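Local coordinates for aminotransferase, class III (Thermomicrobium roseum, PDB 6IO1), which probably transfers amino groups between substrates with the help of pyridoxal 5'-phosphate, as a thermostable (S)-enantioselective omega-transaminase of class III, at residues 153-158 / 223-228; 208-213 / 247-252; 257-262 / 278-283. All coordinates share one frame; numbering follows the deposited sequence.

Contact 1. Residues 153-158 / 223-228; sequences AYHGIA and AFIGEP. With PMP (4'-deoxy-4'-aminopyridoxal-5'-phosphate), chain C.
Glu227 reaches back from just past the end of strand 221-226 to the loop of Tyr154 and His155, in the cofactor-binding domain of a fold type I aminotransferase. Its CG stands beside its own backbone N (chi1 -49°), and the chain runs extended into the pocket. Traced outward from CB, CG comes first, 4.0 Å from His155 CE1 and 3.9 Å from the C2A methyl of PMP. OE1 lies 3.5 Å from PMP C2A and is hydrogen-bonded to the backbone N of Gly231. OE2 takes the N-H of Tyr154 almost straight (174°), N to OE2 3.1 Å, with the donor above the carboxylate plane.

Next to this bond the His155 ring and the Ile225 side chain slide past each other in opposite directions. Ile225 CG1, anti to its backbone N, makes a CH-pi contact with one face of the imidazole, 4.0 Å from the centroid and 20° off the ring normal. Gly226 CA meets the ring edge near CE1. Asp260 holds ND1 by a hydrogen bond; NE2 has a weak link, of undecided direction, to a water that donates to Ile225 O at 2.7 Å from the water oxygen.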
# COMPACT_ATOMS: atom_id res chain seq x y z
N ALA B 153 9.05 8.21 16.38
CA ALA B 153 9.00 7.06 15.49
C ALA B 153 8.11 7.35 14.29
O ALA B 153 7.11 8.07 14.41
CB ALA B 153 8.49 5.82 16.23
N TYR B 154 8.48 6.80 13.14
CA TYR B 154 7.68 6.92 11.92
C TYR B 154 7.55 5.54 11.29
O TYR B 154 8.55 4.96 10.86
CB TYR B 154 8.28 7.91 10.94
CG TYR B 154 7.39 8.14 9.74
CD1 TYR B 154 6.34 9.04 9.79
CD2 TYR B 154 7.60 7.44 8.55
CE1 TYR B 154 5.51 9.24 8.70
CE2 TYR B 154 6.78 7.64 7.46
CZ TYR B 154 5.74 8.54 7.54
OH TYR B 154 4.93 8.73 6.45
N HIS B 155 6.33 5.01 11.25
CA HIS B 155 6.07 3.68 10.71
C HIS B 155 5.05 3.69 9.58
O HIS B 155 4.60 2.62 9.16
CB HIS B 155 5.60 2.75 11.83
CG HIS B 155 6.54 2.67 12.99
ND1 HIS B 155 7.76 2.02 12.91
CD2 HIS B 155 6.45 3.15 14.25
CE1 HIS B 155 8.37 2.11 14.07
NE2 HIS B 155 7.60 2.79 14.90
N GLY B 156 4.68 4.86 9.07
CA GLY B 156 3.66 4.99 8.05
C GLY B 156 2.50 5.84 8.53
O GLY B 156 2.33 6.10 9.72
N ILE B 157 1.68 6.26 7.57
CA ILE B 157 0.58 7.16 7.88
C ILE B 157 -0.78 6.53 7.56
O ILE B 157 -1.78 7.24 7.49
CB ILE B 157 0.75 8.51 7.16
CG1 ILE B 157 1.31 8.31 5.74
CG2 ILE B 157 1.68 9.42 7.94
CD1 ILE B 157 0.30 7.79 4.73
N ALA B 158 -0.83 5.22 7.37
CA ALA B 158 -2.08 4.52 7.15
C ALA B 158 -2.33 3.51 8.25
O ALA B 158 -1.41 2.82 8.70
CB ALA B 158 -2.10 3.80 5.80
N ALA B 223 3.07 -6.35 21.31
CA ALA B 223 4.39 -6.19 20.70
C ALA B 223 4.93 -4.78 20.91
O ALA B 223 4.21 -3.87 21.34
CB ALA B 223 4.34 -6.52 19.20
N PHE B 224 6.21 -4.63 20.60
CA PHE B 224 6.92 -3.36 20.55
C PHE B 224 7.43 -3.20 19.12
O PHE B 224 8.03 -4.12 18.57
CB PHE B 224 8.08 -3.35 21.56
CG PHE B 224 9.05 -2.19 21.42
CD1 PHE B 224 10.01 -2.18 20.41
CD2 PHE B 224 9.03 -1.14 22.32
CE1 PHE B 224 10.90 -1.13 20.29
CE2 PHE B 224 9.92 -0.08 22.20
CZ PHE B 224 10.86 -0.08 21.19
N ILE B 225 7.20 -2.03 18.53
CA ILE B 225 7.62 -1.74 17.16
C ILE B 225 8.57 -0.55 17.18
O ILE B 225 8.31 0.45 17.86
CB ILE B 225 6.42 -1.49 16.23
CG1 ILE B 225 6.89 -1.29 14.79
CG2 ILE B 225 5.58 -0.31 16.71
CD1 ILE B 225 5.79 -1.42 13.76
N GLY B 226 9.68 -0.68 16.47
CA GLY B 226 10.65 0.40 16.39
C GLY B 226 11.63 0.19 15.27
O GLY B 226 11.86 -0.93 14.81
N GLU B 227 12.21 1.30 14.82
CA GLU B 227 13.29 1.32 13.85
C GLU B 227 14.64 1.20 14.56
O GLU B 227 14.81 1.76 15.65
CB GLU B 227 13.27 2.61 13.04
CG GLU B 227 11.91 2.98 12.46
CD GLU B 227 11.73 4.48 12.31
OE1 GLU B 227 12.24 5.05 11.32
OE2 GLU B 227 11.07 5.09 13.18
N PRO B 228 15.60 0.47 14.00
CA PRO B 228 16.93 0.44 14.63
C PRO B 228 17.53 1.82 14.76
O PRO B 228 18.04 2.19 15.82
CB PRO B 228 17.75 -0.46 13.68
CG PRO B 228 16.73 -1.28 12.96
CD PRO B 228 15.52 -0.40 12.81
N1 PMP C . 8.35 2.67 7.89
C2 PMP C . 9.38 3.52 7.89
C2A PMP C . 10.54 3.23 8.80
C3 PMP C . 9.38 4.65 7.08
O3 PMP C . 10.45 5.50 7.11
C4 PMP C . 8.29 4.91 6.24
C4A PMP C . 8.27 6.12 5.35
N4A PMP C . 9.61 6.55 4.94
C5 PMP C . 7.22 4.00 6.24
C6 PMP C . 7.30 2.91 7.08
C5A PMP C . 6.02 4.22 5.37
O4P PMP C . 6.21 3.59 4.06
P PMP C . 5.14 3.78 2.87
O1P PMP C . 5.67 2.97 1.71
O2P PMP C . 3.83 3.24 3.41
O3P PMP C . 5.10 5.27 2.59
O HOH W 1 9.10 3.01 17.86

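Contact 2. Residues 208-213 / 247-252; sequences ELEETI and AAVLRK
Val249 presses its CG1 methyl among Leu209, Glu210 and Ile213, joining helix 198-216 to helix 242-253, the latter the helix of a beta-alpha-beta crossover. The chain runs from helix 198-216 into strand 221-226, then through helix 242-253 into strand 256-260, and these two strands are parallel neighbours. Accordingly, the segments 208-213 and 247-252 run in nearly the same direction, the axes of these short segments 10.5 Å apart at closest approach, with a crossing angle of -22°.

The first shell is apolar. Val249 CG1, anti to its backbone N (chi1 175°), points between the helices. Leu209 slides past it in the opposite sense, bringing CD2 to 3.8 Å from Val249 CG1. Ile213, one turn later, crosses it obliquely, its CD1 4.0 Å from the same methyl. Glu210 CG and CD lie alongside both valine methyls, with CG 3.8 Å from Val249 CG1. Leu209 CD2 also approaches Leu250 CD2, more loosely at 4.4 Å.

Beyond this lies a polar pair. Glu210 is bent at chi2, which carries its carboxylate past the valine; OE1 uses its syn lone pair to receive Lys252 NZ at 3.2 Å, a salt bridge between side chains that cross at about a right angle. Tyr253 OH is hydrogen-bonded to the same OE1, so two groups fix the position of this oxygen.

Toward the sheet, Leu209 rests on Leu184, Ile213 on Ile221 and Leu250 on Phe224; Leu209 also touches Ile246 of the partner helix. On helix 198-216, Glu208 O accepts two bonds from Thr212, one from the backbone N at 2.9 Å and one from the side chain, Thr212 OG1 reaching that oxygen at 3.0 Å from the opposite face of the carbonyl plane.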
# COMPACT_ATOMS: atom_id res chain seq x y z
N GLU B 208 12.06 3.36 32.27
CA GLU B 208 10.79 3.84 31.75
C GLU B 208 10.01 2.73 31.06
O GLU B 208 8.80 2.60 31.26
CB GLU B 208 11.02 5.00 30.78
CG GLU B 208 9.78 5.35 29.98
CD GLU B 208 10.09 6.18 28.77
OE1 GLU B 208 11.23 6.69 28.68
OE2 GLU B 208 9.21 6.31 27.90
N LEU B 209 10.69 1.90 30.26
CA LEU B 209 10.01 0.81 29.57
C LEU B 209 9.41 -0.18 30.57
O LEU B 209 8.25 -0.60 30.43
CB LEU B 209 10.97 0.10 28.62
CG LEU B 209 10.47 -1.21 28.00
CD1 LEU B 209 9.18 -0.97 27.22
CD2 LEU B 209 11.53 -1.82 27.11
N GLU B 210 10.19 -0.56 31.59
CA GLU B 210 9.70 -1.52 32.57
C GLU B 210 8.50 -0.97 33.33
O GLU B 210 7.50 -1.67 33.53
CB GLU B 210 10.82 -1.89 33.54
CG GLU B 210 12.02 -2.56 32.89
CD GLU B 210 12.50 -3.77 33.68
OE1 GLU B 210 11.68 -4.65 33.98
OE2 GLU B 210 13.71 -3.83 33.99
N GLU B 211 8.58 0.29 33.77
CA GLU B 211 7.47 0.87 34.53
C GLU B 211 6.23 1.03 33.66
O GLU B 211 5.10 0.84 34.14
CB GLU B 211 7.92 2.18 35.17
CG GLU B 211 8.98 1.92 36.23
CD GLU B 211 9.20 3.08 37.18
OE1 GLU B 211 8.51 3.13 38.21
OE2 GLU B 211 10.10 3.91 36.91
N THR B 212 6.40 1.39 32.38
CA THR B 212 5.25 1.47 31.48
C THR B 212 4.60 0.10 31.30
O THR B 212 3.37 -0.02 31.33
CB THR B 212 5.68 2.04 30.13
OG1 THR B 212 6.09 3.41 30.29
CG2 THR B 212 4.52 1.98 29.14
N ILE B 213 5.42 -0.94 31.14
CA ILE B 213 4.88 -2.29 31.00
C ILE B 213 4.11 -2.69 32.25
O ILE B 213 3.02 -3.26 32.17
CB ILE B 213 6.02 -3.29 30.70
CG1 ILE B 213 6.57 -3.07 29.29
CG2 ILE B 213 5.53 -4.72 30.86
CD1 ILE B 213 7.79 -3.90 28.98
N ALA B 247 15.52 -5.11 24.22
CA ALA B 247 15.10 -6.43 23.78
C ALA B 247 15.06 -7.41 24.95
O ALA B 247 14.18 -8.28 25.00
CB ALA B 247 16.02 -6.94 22.68
N ALA B 248 16.01 -7.30 25.88
CA ALA B 248 16.00 -8.17 27.05
C ALA B 248 14.76 -7.95 27.89
O ALA B 248 14.14 -8.92 28.35
CB ALA B 248 17.26 -7.94 27.88
N VAL B 249 14.36 -6.70 28.10
CA VAL B 249 13.13 -6.42 28.84
C VAL B 249 11.93 -7.02 28.12
O VAL B 249 11.08 -7.70 28.73
CB VAL B 249 12.96 -4.91 29.06
CG1 VAL B 249 11.62 -4.61 29.72
CG2 VAL B 249 14.11 -4.35 29.89
N LEU B 250 11.86 -6.80 26.81
CA LEU B 250 10.73 -7.32 26.03
C LEU B 250 10.64 -8.83 26.14
O LEU B 250 9.55 -9.39 26.34
CB LEU B 250 10.87 -6.89 24.57
CG LEU B 250 10.78 -5.39 24.29
CD1 LEU B 250 11.02 -5.11 22.81
CD2 LEU B 250 9.43 -4.84 24.73
N ARG B 251 11.77 -9.52 26.01
CA ARG B 251 11.79 -10.97 26.17
C ARG B 251 11.41 -11.38 27.58
O ARG B 251 10.79 -12.43 27.78
CB ARG B 251 13.16 -11.53 25.80
CG ARG B 251 13.49 -11.44 24.32
CD ARG B 251 14.65 -12.35 23.96
NE ARG B 251 15.81 -12.12 24.82
CZ ARG B 251 16.70 -11.16 24.62
NH1 ARG B 251 16.57 -10.33 23.59
NH2 ARG B 251 17.72 -11.02 25.45
N LYS B 252 11.80 -10.58 28.58
CA LYS B 252 11.43 -10.88 29.96
C LYS B 252 9.91 -10.93 30.11
O LYS B 252 9.39 -11.78 30.83
CB LYS B 252 12.02 -9.84 30.91
CG LYS B 252 11.45 -9.90 32.32
CD LYS B 252 11.99 -8.78 33.19
CE LYS B 252 11.23 -8.68 34.50
NZ LYS B 252 11.74 -7.58 35.37

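Contact 3. Residues 257-262 / 278-283; sequences LILDEV and YGVQPD. With PMP (4'-deoxy-4'-aminopyridoxal-5'-phosphate), chain C.
Asp283 OD2 accepts the backbone N-H of Leu257 at 2.9 Å between OD2 and N, with an angle of 162°, through the lone pair turned away from OD1. The return bond, Asp283 N to Leu257 O at 3.1 Å, is weak, since its angle is only 121°.

Beside this polar pair Val280 spreads its two methyls over two leucines. CG2 lies 3.6 Å from Leu257 CD2; CG1, set between the backbone N and the carbonyl carbon (chi1 84°), meets Leu259 CD2 tip to tip at 3.6 Å. Pro282 packs against both leucines, its CB 3.7 Å from Leu259 CB. The contact belongs to a beta-alpha-beta crossover: strand 256-260, helix 274-278, which ends in a Schellman motif at Gly279, and the parallel neighbour strand 284-287.

At the far end of 257-262, Asp260 OD2, which also holds His155, stands 3.0 Å from PMP N1 and accepts Asn125 ND2. Asp260 OD1 accepts Val262 N at 3.0 Å, forming an Asx turn. An alanine in place of Asp260 would probably leave PMP N1 without its facing carboxylate and let the His155 ring and the turn shift. Val262 CB sits over the pyridine face, 3.6 Å from PMP N1.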
# COMPACT_ATOMS: atom_id res chain seq x y z
N LEU B 257 8.87 -8.43 19.45
CA LEU B 257 9.66 -7.31 18.94
C LEU B 257 9.46 -7.22 17.43
O LEU B 257 9.82 -8.14 16.70
CB LEU B 257 11.14 -7.47 19.28
CG LEU B 257 12.06 -6.46 18.60
CD1 LEU B 257 11.69 -5.04 19.00
CD2 LEU B 257 13.51 -6.75 18.95
N ILE B 258 8.89 -6.10 16.99
CA ILE B 258 8.74 -5.81 15.57
C ILE B 258 9.81 -4.78 15.20
O ILE B 258 9.76 -3.63 15.66
CB ILE B 258 7.34 -5.29 15.24
CG1 ILE B 258 6.27 -6.30 15.66
CG2 ILE B 258 7.22 -4.97 13.75
CD1 ILE B 258 4.86 -5.76 15.58
N LEU B 259 10.78 -5.19 14.39
CA LEU B 259 11.85 -4.30 13.96
C LEU B 259 11.50 -3.74 12.59
O LEU B 259 11.31 -4.50 11.63
CB LEU B 259 13.19 -5.03 13.92
CG LEU B 259 14.40 -4.12 14.15
CD1 LEU B 259 14.34 -3.50 15.54
CD2 LEU B 259 15.69 -4.89 13.96
N ASP B 260 11.42 -2.42 12.50
CA ASP B 260 11.06 -1.73 11.26
C ASP B 260 12.35 -1.42 10.51
O ASP B 260 13.06 -0.46 10.82
CB ASP B 260 10.27 -0.46 11.58
CG ASP B 260 9.81 0.28 10.33
OD1 ASP B 260 10.36 0.06 9.24
OD2 ASP B 260 8.87 1.10 10.45
N GLU B 261 12.66 -2.24 9.51
CA GLU B 261 13.85 -2.08 8.69
C GLU B 261 13.55 -1.46 7.34
O GLU B 261 14.30 -1.68 6.38
CB GLU B 261 14.56 -3.43 8.51
CG GLU B 261 15.12 -4.02 9.80
CD GLU B 261 16.63 -3.94 9.86
OE1 GLU B 261 17.22 -3.16 9.09
OE2 GLU B 261 17.23 -4.68 10.68
N VAL B 262 12.45 -0.70 7.23
CA VAL B 262 12.06 -0.13 5.95
C VAL B 262 13.15 0.79 5.40
O VAL B 262 13.46 0.76 4.21
CB VAL B 262 10.71 0.60 6.09
CG1 VAL B 262 10.46 1.52 4.90
CG2 VAL B 262 9.57 -0.40 6.22
N TYR B 278 23.05 -3.76 15.65
CA TYR B 278 22.71 -3.58 17.05
C TYR B 278 22.49 -4.90 17.78
O TYR B 278 22.03 -4.89 18.93
CB TYR B 278 21.47 -2.68 17.16
CG TYR B 278 21.76 -1.29 16.64
CD1 TYR B 278 22.43 -0.37 17.43
CD2 TYR B 278 21.40 -0.91 15.35
CE1 TYR B 278 22.72 0.90 16.97
CE2 TYR B 278 21.68 0.36 14.88
CZ TYR B 278 22.34 1.26 15.69
OH TYR B 278 22.62 2.52 15.23
N GLY B 279 22.83 -6.03 17.16
CA GLY B 279 22.76 -7.32 17.81
C GLY B 279 21.41 -7.66 18.39
O GLY B 279 21.29 -7.97 19.57
N VAL B 280 20.37 -7.58 17.56
CA VAL B 280 19.01 -7.88 17.99
C VAL B 280 18.41 -8.89 17.03
O VAL B 280 18.73 -8.91 15.84
CB VAL B 280 18.15 -6.59 18.08
CG1 VAL B 280 17.57 -6.22 16.72
CG2 VAL B 280 17.06 -6.75 19.12
N GLN B 281 17.56 -9.76 17.57
CA GLN B 281 16.88 -10.79 16.78
C GLN B 281 15.38 -10.61 16.95
O GLN B 281 14.79 -11.12 17.92
CB GLN B 281 17.31 -12.19 17.21
CG GLN B 281 16.60 -13.32 16.47
CD GLN B 281 17.08 -13.48 15.04
OE1 GLN B 281 18.18 -13.05 14.69
NE2 GLN B 281 16.25 -14.10 14.21
N PRO B 282 14.72 -9.90 16.04
CA PRO B 282 13.28 -9.64 16.21
C PRO B 282 12.44 -10.86 15.88
O PRO B 282 12.83 -11.74 15.10
CB PRO B 282 13.02 -8.51 15.21
CG PRO B 282 14.04 -8.71 14.14
CD PRO B 282 15.26 -9.26 14.83
N ASP B 283 11.26 -10.90 16.49
CA ASP B 283 10.27 -11.91 16.13
C ASP B 283 9.64 -11.58 14.78
O ASP B 283 9.29 -12.49 14.02
CB ASP B 283 9.20 -12.01 17.21
CG ASP B 283 9.79 -12.17 18.60
OD1 ASP B 283 10.30 -13.26 18.91
OD2 ASP B 283 9.74 -11.20 19.38
N1 PMP C . 8.35 2.67 7.89
C2 PMP C . 9.38 3.52 7.89
C2A PMP C . 10.54 3.23 8.80
C3 PMP C . 9.38 4.65 7.08
O3 PMP C . 10.45 5.50 7.11
C4 PMP C . 8.29 4.91 6.24
C4A PMP C . 8.27 6.12 5.35
N4A PMP C . 9.61 6.55 4.94
C5 PMP C . 7.22 4.00 6.24
C6 PMP C . 7.30 2.91 7.08
C5A PMP C . 6.02 4.22 5.37
O4P PMP C . 6.21 3.59 4.06
P PMP C . 5.14 3.78 2.87
O1P PMP C . 5.67 2.97 1.71
O2P PMP C . 3.83 3.24 3.41
O3P PMP C . 5.10 5.27 2.59

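Contacts 1 and 3, with centres about 11 Å apart, share neighbouring strands of one sheet, joined by two probable backbone hydrogen bonds, Phe224 O to Ile258 N at 2.7 Å and Gly226 O to Asp260 N at 2.8 Å. Both end at PMP, whose pyridine ring has the edge of Tyr154 over one face, with CD2 3.5 Å from PMP C4, and Val262 over the other. Contact 2 packs on the sheet through helix 242-253 and holds none of the pocket residues; its centre is about 17 Å from that of contact 1 and about 15 Å from that of contact 3. Leu250 CD1 touches Phe224 CB at 3.6 Å, while Ala247 CB reaches Val280 CG2 at 3.7 Å.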